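Side-chain contacts in lipoprotein (Colwellia psychrerythraea, PDB 3O0Y), which is of unknown function but, as a putative lipoprotein of a family in the MA metallopeptidase clan, may be related to zinc-dependent peptidases: residues E357-L360 against S361-G365; S390-V393 against E394-D397; S406-V409 against D410-P414. All blocks are in the same frame, centred on the assembly; numbering follows the deposited sequence.

In the fold
All three contacts are local, each within one continuous piece of chain. Contact 1 is a partly buried stretch of helix 353-373, rather more than two turns long. Its polar edge carries E358 and D362, and its apolar edge packs on strands 387-390 and 416-419. Contact 2 starts where strand 387-390 ends and lies at the surface. Contact 3 is the partly buried loop between strands 402-405 and 416-419. All three adjoin one small mixed sheet but do not touch one another. Contact 1 relies on helix bonds and acidic groups joined by water, contact 2 on proline and valine packing and water bridges, and contact 3 on turns and a lysine.

Contact 1. Residues E357-L360 against S361-G365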
ATOM      1  N   GLU A 357     -22.251 -14.476  -1.315  1.00  5.04           N
ATOM      2  CA  GLU A 357     -21.745 -15.610  -2.053  1.00  6.57           C
ATOM      3  C   GLU A 357     -21.663 -15.398  -3.546  1.00  4.69           C
ATOM      4  O   GLU A 357     -20.694 -15.887  -4.219  1.00  7.23           O
ATOM      5  CB  GLU A 357     -22.613 -16.890  -1.773  1.00  6.26           C
ATOM      6  CG  GLU A 357     -22.429 -17.453  -0.352  1.00  7.77           C
ATOM      7  CD  GLU A 357     -23.450 -18.543   0.044  1.00 11.09           C
ATOM      8  OE1 GLU A 357     -24.554 -18.641  -0.575  1.00 14.25           O
ATOM      9  OE2 GLU A 357     -23.129 -19.261   1.070  1.00 13.76           O
ATOM     10  N   GLU A 358     -22.636 -14.695  -4.087  1.00  5.10           N
ATOM     11  CA  GLU A 358     -22.658 -14.373  -5.510  1.00  6.48           C
ATOM     12  C   GLU A 358     -21.495 -13.458  -5.853  1.00  4.74           C
ATOM     13  O   GLU A 358     -20.784 -13.669  -6.831  1.00  6.15           O
ATOM     14  CB  GLU A 358     -23.985 -13.736  -5.933  1.00  6.91           C
ATOM     15  CG  GLU A 358     -24.069 -13.630  -7.490  1.00  9.93           C
ATOM     16  CD  GLU A 358     -25.309 -12.912  -8.005  1.00 22.12           C
ATOM     17  OE1 GLU A 358     -26.162 -12.537  -7.208  1.00 24.69           O
ATOM     18  OE2 GLU A 358     -25.356 -12.637  -9.214  1.00 25.45           O
ATOM     19  N   LEU A 359     -21.279 -12.408  -5.056  1.00  6.15           N
ATOM     20  CA  LEU A 359     -20.179 -11.535  -5.262  1.00  5.80           C
ATOM     21  C   LEU A 359     -18.855 -12.293  -5.270  1.00  6.68           C
ATOM     22  O   LEU A 359     -18.026 -12.133  -6.159  1.00  5.16           O
ATOM     23  CB  LEU A 359     -20.217 -10.414  -4.210  1.00  6.16           C
ATOM     24  CG  LEU A 359     -19.281  -9.260  -4.332  1.00  7.35           C
ATOM     25  CD1 LEU A 359     -19.703  -8.076  -3.306  1.00  7.29           C
ATOM     26  CD2 LEU A 359     -17.826  -9.705  -4.113  1.00  8.64           C
ATOM     27  N   LEU A 360     -18.648 -13.154  -4.280  1.00  7.37           N
ATOM     28  CA  LEU A 360     -17.394 -13.905  -4.175  1.00  6.77           C
ATOM     29  C   LEU A 360     -17.201 -14.885  -5.335  1.00  7.72           C
ATOM     30  O   LEU A 360     -16.082 -15.012  -5.839  1.00  6.15           O
ATOM     31  CB  LEU A 360     -17.310 -14.620  -2.833  1.00  6.34           C
ATOM     32  CG  LEU A 360     -17.045 -13.695  -1.607  1.00  7.57           C
ATOM     33  CD1 LEU A 360     -17.385 -14.486  -0.303  1.00 11.21           C
ATOM     34  CD2 LEU A 360     -15.674 -13.167  -1.581  1.00  8.40           C
ATOM     35  N   SER A 361     -18.294 -15.503  -5.792  1.00  8.02           N
ATOM     36  CA  SER A 361     -18.231 -16.402  -6.952  1.00  8.94           C
ATOM     37  C   SER A 361     -17.913 -15.637  -8.200  1.00  7.32           C
ATOM     38  O   SER A 361     -17.145 -16.099  -9.068  1.00  8.45           O
ATOM     39  CB  SER A 361     -19.542 -17.183  -7.162  1.00 10.85           C
ATOM     40  OG  SER A 361     -19.705 -17.950  -5.955  1.00 19.44           O
ATOM     41  N   ASP A 362     -18.531 -14.483  -8.331  1.00  6.26           N
ATOM     42  CA  ASP A 362     -18.221 -13.622  -9.489  1.00  6.74           C
ATOM     43  C   ASP A 362     -16.754 -13.219  -9.545  1.00  6.65           C
ATOM     44  O   ASP A 362     -16.081 -13.334 -10.628  1.00  7.96           O
ATOM     45  CB  ASP A 362     -19.082 -12.342  -9.514  1.00  6.85           C
ATOM     46  CG  ASP A 362     -20.568 -12.607  -9.901  1.00 10.93           C
ATOM     47  OD1 ASP A 362     -20.942 -13.735 -10.411  1.00 10.55           O
ATOM     48  OD2 ASP A 362     -21.372 -11.637  -9.724  1.00 12.94           O
ATOM     49  N   ILE A 363     -16.220 -12.758  -8.416  1.00  5.88           N
ATOM     50  CA  ILE A 363     -14.775 -12.449  -8.313  1.00  9.31           C
ATOM     51  C   ILE A 363     -13.891 -13.598  -8.726  1.00  9.49           C
ATOM     52  O   ILE A 363     -12.953 -13.437  -9.531  1.00  9.36           O
ATOM     53  CB  ILE A 363     -14.316 -12.134  -6.883  1.00  9.61           C
ATOM     54  CG1 ILE A 363     -14.718 -10.777  -6.558  1.00 11.59           C
ATOM     55  CG2 ILE A 363     -12.704 -12.198  -6.830  1.00 16.05           C
ATOM     56  CD1 ILE A 363     -14.413 -10.495  -5.020  1.00  7.72           C
ATOM     57  N   ASN A 364     -14.164 -14.768  -8.179  1.00  9.70           N
ATOM     58  CA  ASN A 364     -13.369 -15.913  -8.485  1.00 10.21           C
ATOM     59  C   ASN A 364     -13.443 -16.258  -9.990  1.00 11.86           C
ATOM     60  O   ASN A 364     -12.440 -16.596 -10.594  1.00 11.00           O
ATOM     61  CB  ASN A 364     -13.667 -17.108  -7.528  1.00 13.39           C
ATOM     62  CG  ASN A 364     -13.038 -16.873  -6.106  1.00 12.05           C
ATOM     63  OD1 ASN A 364     -11.863 -16.834  -6.049  1.00 17.68           O
ATOM     64  ND2 ASN A 364     -13.826 -16.397  -5.056  1.00 23.51           N
ATOM     65  N   GLY A 365     -14.611 -16.145 -10.598  1.00  9.80           N
ATOM     66  CA  GLY A 365     -14.765 -16.339 -11.999  1.00  8.22           C
ATOM     67  C   GLY A 365     -13.989 -15.314 -12.832  1.00  7.78           C
ATOM     68  O   GLY A 365     -13.405 -15.667 -13.890  1.00  7.91           O
TER
HETATM   69  O   HOH W   1     -23.450 -14.186 -10.890  1.00 22.52           O
HETATM   70  O   HOH W   2     -23.804 -11.265 -10.843  1.00 25.43           O
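D362 holds CG anti to its carbonyl carbon (chi1 -73°), while E358 sends CG anti to the backbone N and then runs out extended. This brings the two carboxylates near each other one turn apart on helix 353-373, as an i to i+4 pair. Their planes stand 76° apart, and E358 OE2 lies 4.1 Å from D362 OD2. Two waters bridge these like charges. One is 3.0 Å from E358 OE2 and 2.6 Å from D362 OD1. The other joins E358 OE2 to D362 OD2. The waters probably ease the repulsion, and K429 adds a long, weak ion pair to E358. D362 OD2 is also hydrogen-bonded to the Y349 hydroxyl. An alanine in place of D362 would remove the carboxylate, and is likely to leave Y349 OH without this partner and to break both water bridges to E358.

L359 and I363 form the apolar edge. They lie side by side and point the same way, with L359 CD2 3.6 Å from I363 CD1. L432 of helix 432-439 touches both. On the exposed side S361 doubles the helix bond. Its OG, 2.9 Å from E357 O, and its backbone N grip that oxygen from opposite faces of the carbonyl plane. L360 O likewise takes the backbone N of N364. It also receives a weak, bent bond from N364 ND2 at 2.8 Å, with an N-H...O angle of 128°.

Contact 2. Residues S390-V393 against E394-D397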
ATOM      1  N   SER A 390     -12.704 -12.182   2.409  1.00  9.07           N
ATOM      2  CA  SER A 390     -13.453 -11.005   2.807  1.00 10.61           C
ATOM      3  C   SER A 390     -12.769 -10.433   4.030  1.00 10.22           C
ATOM      4  O   SER A 390     -12.261 -11.193   4.870  1.00 13.65           O
ATOM      5  CB  SER A 390     -14.941 -11.327   3.046  1.00 12.27           C
ATOM      6  OG  SER A 390     -15.078 -12.375   3.980  1.00 12.74           O
ATOM      7  N   PHE A 391     -12.786  -9.120   4.212  1.00  9.63           N
ATOM      8  CA  PHE A 391     -12.356  -8.561   5.462  1.00 11.36           C
ATOM      9  C   PHE A 391     -13.262  -9.084   6.576  1.00 12.14           C
ATOM     10  O   PHE A 391     -14.464  -9.213   6.405  1.00 11.70           O
ATOM     11  CB  PHE A 391     -12.417  -7.044   5.472  1.00 10.36           C
ATOM     12  CG  PHE A 391     -11.362  -6.376   4.680  1.00 11.83           C
ATOM     13  CD1 PHE A 391     -10.072  -6.287   5.158  1.00 13.94           C
ATOM     14  CD2 PHE A 391     -11.630  -5.773   3.490  1.00 11.33           C
ATOM     15  CE1 PHE A 391      -9.099  -5.593   4.469  1.00 12.51           C
ATOM     16  CE2 PHE A 391     -10.635  -5.116   2.767  1.00 11.50           C
ATOM     17  CZ  PHE A 391      -9.378  -5.023   3.248  1.00 12.59           C
ATOM     18  N   PRO A 392     -12.671  -9.434   7.730  1.00 15.95           N
ATOM     19  CA  PRO A 392     -13.502  -9.910   8.857  1.00 18.12           C
ATOM     20  C   PRO A 392     -14.461  -8.813   9.309  1.00 19.01           C
ATOM     21  O   PRO A 392     -14.129  -7.638   9.193  1.00 16.44           O
ATOM     22  CB  PRO A 392     -12.476 -10.171   9.981  1.00 19.49           C
ATOM     23  CG  PRO A 392     -11.112 -10.214   9.310  1.00 20.27           C
ATOM     24  CD  PRO A 392     -11.226  -9.459   8.001  1.00 17.01           C
ATOM     25  N   VAL A 393     -15.566  -9.223   9.930  1.00 21.46           N
ATOM     26  CA  VAL A 393     -16.620  -8.296  10.358  1.00 23.44           C
ATOM     27  C   VAL A 393     -16.071  -7.236  11.332  1.00 24.63           C
ATOM     28  O   VAL A 393     -16.428  -6.044  11.254  1.00 24.40           O
ATOM     29  CB  VAL A 393     -17.802  -9.062  10.932  1.00 25.45           C
ATOM     30  CG1 VAL A 393     -18.615  -8.151  11.844  1.00 28.33           C
ATOM     31  CG2 VAL A 393     -18.647  -9.704   9.797  1.00 25.84           C
ATOM     32  N   GLU A 394     -15.099  -7.627  12.151  1.00 25.56           N
ATOM     33  CA  GLU A 394     -14.450  -6.714  13.106  1.00 27.09           C
ATOM     34  C   GLU A 394     -13.692  -5.593  12.510  1.00 25.98           C
ATOM     35  O   GLU A 394     -13.457  -4.590  13.192  1.00 26.28           O
ATOM     36  CB  GLU A 394     -13.448  -7.456  14.018  1.00 29.79           C
ATOM     37  CG  GLU A 394     -13.900  -8.822  14.477  1.00 35.03           C
ATOM     38  CD  GLU A 394     -13.615  -9.958  13.470  1.00 36.87           C
ATOM     39  OE1 GLU A 394     -12.415 -10.301  13.266  1.00 40.38           O
ATOM     40  OE2 GLU A 394     -14.617 -10.563  12.969  1.00 38.06           O
ATOM     41  N   VAL A 395     -13.209  -5.741  11.267  1.00 22.89           N
ATOM     42  CA  VAL A 395     -12.385  -4.697  10.720  1.00 21.43           C
ATOM     43  C   VAL A 395     -13.018  -4.014   9.506  1.00 17.88           C
ATOM     44  O   VAL A 395     -12.548  -2.981   9.082  1.00 18.53           O
ATOM     45  CB  VAL A 395     -10.957  -5.229  10.430  1.00 25.07           C
ATOM     46  CG1 VAL A 395     -10.496  -6.121  11.641  1.00 26.65           C
ATOM     47  CG2 VAL A 395     -10.959  -6.043   9.152  1.00 19.32           C
ATOM     48  N   GLN A 396     -14.162  -4.516   9.052  1.00 15.72           N
ATOM     49  CA  GLN A 396     -14.688  -4.075   7.760  1.00 15.32           C
ATOM     50  C   GLN A 396     -15.179  -2.629   7.775  1.00 16.15           C
ATOM     51  O   GLN A 396     -15.167  -1.987   6.756  1.00 14.89           O
ATOM     52  CB  GLN A 396     -15.786  -5.028   7.247  1.00 12.86           C
ATOM     53  CG  GLN A 396     -17.077  -4.986   8.107  1.00 12.52           C
ATOM     54  CD  GLN A 396     -18.134  -5.967   7.649  1.00 14.10           C
ATOM     55  OE1 GLN A 396     -17.953  -6.673   6.684  1.00 11.99           O
ATOM     56  NE2 GLN A 396     -19.237  -6.029   8.387  1.00 13.59           N
ATOM     57  N   ASP A 397     -15.579  -2.093   8.943  1.00 18.95           N
ATOM     58  CA  ASP A 397     -16.048  -0.715   8.973  1.00 21.58           C
ATOM     59  C   ASP A 397     -14.933   0.250   8.636  1.00 23.80           C
ATOM     60  O   ASP A 397     -15.133   1.207   7.894  1.00 27.68           O
ATOM     61  CB  ASP A 397     -16.676  -0.324  10.341  1.00 23.67           C
ATOM     62  CG  ASP A 397     -17.811  -1.228  10.758  1.00 29.85           C
ATOM     63  OD1 ASP A 397     -18.407  -1.939   9.896  1.00 31.74           O
ATOM     64  OD2 ASP A 397     -18.177  -1.195  11.972  1.00 39.41           O
TER
HETATM   65  O   HOH W   3     -15.997  -7.712   4.727  1.00  9.78           O
HETATM   66  O   HOH W   4     -15.665 -11.914  10.246  1.00 28.32           O
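The short, weakly bonded helical turn 393-396 follows strand 387-390 after two linking residues, and P392 and V395 meet where the chain enters it. The bond across the contact runs from V395 N to P392 O, at 3.0 Å. The donor sits 49° out of the carbonyl plane, as the chain curls tightly here.

The same two residues also pack through their side chains. P392 CD rests against V395 CG2 at 3.6 Å, and the two groups cross obliquely. V395 CG2 also comes within 4.1 Å of F391 CB. F391 is buried. Its ring meets that of W418, and its backbone is bonded to I419, which ties the link before the turn to strand 416-419.

E394 folds back toward P392. Its chain bends at chi2 (84°) and lays OE1 3.3 Å from P392 CB, crossing the proline ring at about a right angle. E394 OE2 faces the start of the turn, where a water links it to V393 N. That water accepts from V393 N at 2.7 Å, so the amide at the head of the turn is satisfied.

Q396 reaches back from the end of the turn. CG stands between the backbone N and the carbonyl carbon (chi1 68°), and the chain then extends alongside V393, pointing the same way. Q396 CG lies 3.4 Å from V393 O, and NE2 sits by V393 CG2. Q396 O is bonded to N420 ND2. Q396 OE1 is turned toward the strand end, where one water donates to it at 3.0 Å and to F391 O at 2.7 Å.

Contact 3. Residues S406-V409 against D410-P414; sequences SPAV and DGSKP
A408 and G411 close a type I beta turn in the loop between strands 402-405 and 416-419. G411 N bonds to A408 O at 2.9 Å. A408 N bonds to K413 O at 3.1 Å and pins the two arms of the loop together.

Beyond the turn's centre, D410 CG stands between the backbone N and the carbonyl carbon (chi1 68°), which turns the carboxylate forward to S412 N and OG. D410 OD1 takes S412 N at 2.8 Å, an Asx turn, and S412 OG at 2.6 Å. The hydroxyl arrives on the syn side, the amide from above the carboxylate plane. D410 OD1 also lies 3.8 Å from A408 CB.

S406 OG bonds to P407 O at 2.8 Å, in the carbonyl plane and on a lone pair. K413 bends back at chi3 (77°), laying CE 3.7 Å from S406 O. A water then joins K413 NZ to S406 O.

G411 has a positive phi, where a side chain would press on the preceding carbonyl. D410 holds the exit of the turn through two bonds to S412, while K413 fastens the loop by a salt bridge to D155 and a hydrogen bond to M52 O.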
ATOM      1  N   SER A 406       0.764  -9.130   0.030  1.00  8.03           N
ATOM      2  CA  SER A 406       1.755 -10.008  -0.601  1.00  9.82           C
ATOM      3  C   SER A 406       1.838 -11.395   0.045  1.00  8.67           C
ATOM      4  O   SER A 406       1.557 -11.561   1.245  1.00  7.50           O
ATOM      5  CB  SER A 406       3.103  -9.344  -0.490  1.00 12.10           C
ATOM      6  OG  SER A 406       4.184 -10.263  -0.844  1.00 18.32           O
ATOM      7  N   PRO A 407       2.190 -12.395  -0.751  1.00  7.17           N
ATOM      8  CA  PRO A 407       2.561 -13.674  -0.099  1.00  7.20           C
ATOM      9  C   PRO A 407       3.819 -13.538   0.792  1.00  7.74           C
ATOM     10  O   PRO A 407       4.609 -12.626   0.643  1.00  9.34           O
ATOM     11  CB  PRO A 407       2.900 -14.569  -1.261  1.00 10.24           C
ATOM     12  CG  PRO A 407       2.582 -13.771  -2.543  1.00  8.50           C
ATOM     13  CD  PRO A 407       2.635 -12.345  -2.138  1.00  8.25           C
ATOM     14  N   ALA A 408       3.978 -14.457   1.716  1.00  9.96           N
ATOM     15  CA  ALA A 408       5.275 -14.653   2.349  1.00 10.93           C
ATOM     16  C   ALA A 408       6.243 -15.151   1.268  1.00 10.67           C
ATOM     17  O   ALA A 408       5.804 -15.854   0.334  1.00 10.58           O
ATOM     18  CB  ALA A 408       5.103 -15.734   3.464  1.00  9.86           C
ATOM     19  N   VAL A 409       7.514 -14.787   1.372  1.00 12.08           N
ATOM     20  CA  VAL A 409       8.495 -15.146   0.347  1.00 14.09           C
ATOM     21  C   VAL A 409       8.439 -16.630   0.060  1.00 13.38           C
ATOM     22  O   VAL A 409       8.419 -17.063  -1.084  1.00 14.71           O
ATOM     23  CB  VAL A 409       9.898 -14.688   0.679  1.00 14.70           C
ATOM     24  CG1 VAL A 409      10.855 -15.000  -0.481  1.00 16.66           C
ATOM     25  CG2 VAL A 409       9.877 -13.256   0.970  1.00 12.37           C
ATOM     26  N   ASP A 410       8.261 -17.455   1.100  1.00 15.20           N
ATOM     27  CA  ASP A 410       8.254 -18.921   0.891  1.00 17.11           C
ATOM     28  C   ASP A 410       6.959 -19.517   0.452  1.00 18.44           C
ATOM     29  O   ASP A 410       6.898 -20.705   0.206  1.00 18.85           O
ATOM     30  CB  ASP A 410       8.766 -19.686   2.138  1.00 18.29           C
ATOM     31  CG  ASP A 410       7.831 -19.585   3.334  1.00 24.06           C
ATOM     32  OD1 ASP A 410       6.625 -19.180   3.154  1.00 20.35           O
ATOM     33  OD2 ASP A 410       8.321 -19.919   4.458  1.00 21.62           O
ATOM     34  N   GLY A 411       5.918 -18.737   0.306  1.00 19.15           N
ATOM     35  CA  GLY A 411       4.738 -19.306  -0.269  1.00 20.90           C
ATOM     36  C   GLY A 411       3.786 -19.935   0.769  1.00 22.71           C
ATOM     37  O   GLY A 411       2.617 -20.254   0.466  1.00 22.06           O
ATOM     38  N   SER A 412       4.250 -20.033   2.009  1.00 19.40           N
ATOM     39  CA  SER A 412       3.449 -20.653   3.057  1.00 21.39           C
ATOM     40  C   SER A 412       2.165 -19.873   3.410  1.00 20.05           C
ATOM     41  O   SER A 412       1.165 -20.449   3.872  1.00 20.75           O
ATOM     42  CB  SER A 412       4.315 -20.840   4.300  1.00 21.04           C
ATOM     43  OG  SER A 412       4.687 -19.580   4.838  1.00 21.97           O
ATOM     44  N   LYS A 413       2.186 -18.570   3.225  1.00 18.22           N
ATOM     45  CA  LYS A 413       0.956 -17.759   3.347  1.00 18.24           C
ATOM     46  C   LYS A 413       0.802 -17.115   1.954  1.00 17.75           C
ATOM     47  O   LYS A 413       1.802 -16.583   1.446  1.00 15.99           O
ATOM     48  CB  LYS A 413       1.165 -16.731   4.446  1.00 19.84           C
ATOM     49  CG  LYS A 413       0.112 -15.621   4.524  1.00 21.10           C
ATOM     50  CD  LYS A 413       0.565 -14.384   5.278  1.00 25.97           C
ATOM     51  CE  LYS A 413       1.499 -13.540   4.405  1.00 29.33           C
ATOM     52  NZ  LYS A 413       2.076 -12.416   5.204  1.00 25.13           N
ATOM     53  N   PRO A 414      -0.400 -17.216   1.324  1.00 15.75           N
ATOM     54  CA  PRO A 414      -0.643 -16.871  -0.076  1.00 16.09           C
ATOM     55  C   PRO A 414      -0.767 -15.386  -0.235  1.00 12.92           C
ATOM     56  O   PRO A 414      -0.986 -14.675   0.764  1.00 13.19           O
ATOM     57  CB  PRO A 414      -1.996 -17.560  -0.375  1.00 16.78           C
ATOM     58  CG  PRO A 414      -2.673 -17.521   0.961  1.00 16.55           C
ATOM     59  CD  PRO A 414      -1.593 -17.902   1.904  1.00 17.53           C
TER
HETATM   60  O   HOH W   5      -1.093 -12.089   2.193  1.00 13.86           O
HETATM   61  O   HOH W   6       2.295 -10.166   3.425  1.00 20.90           O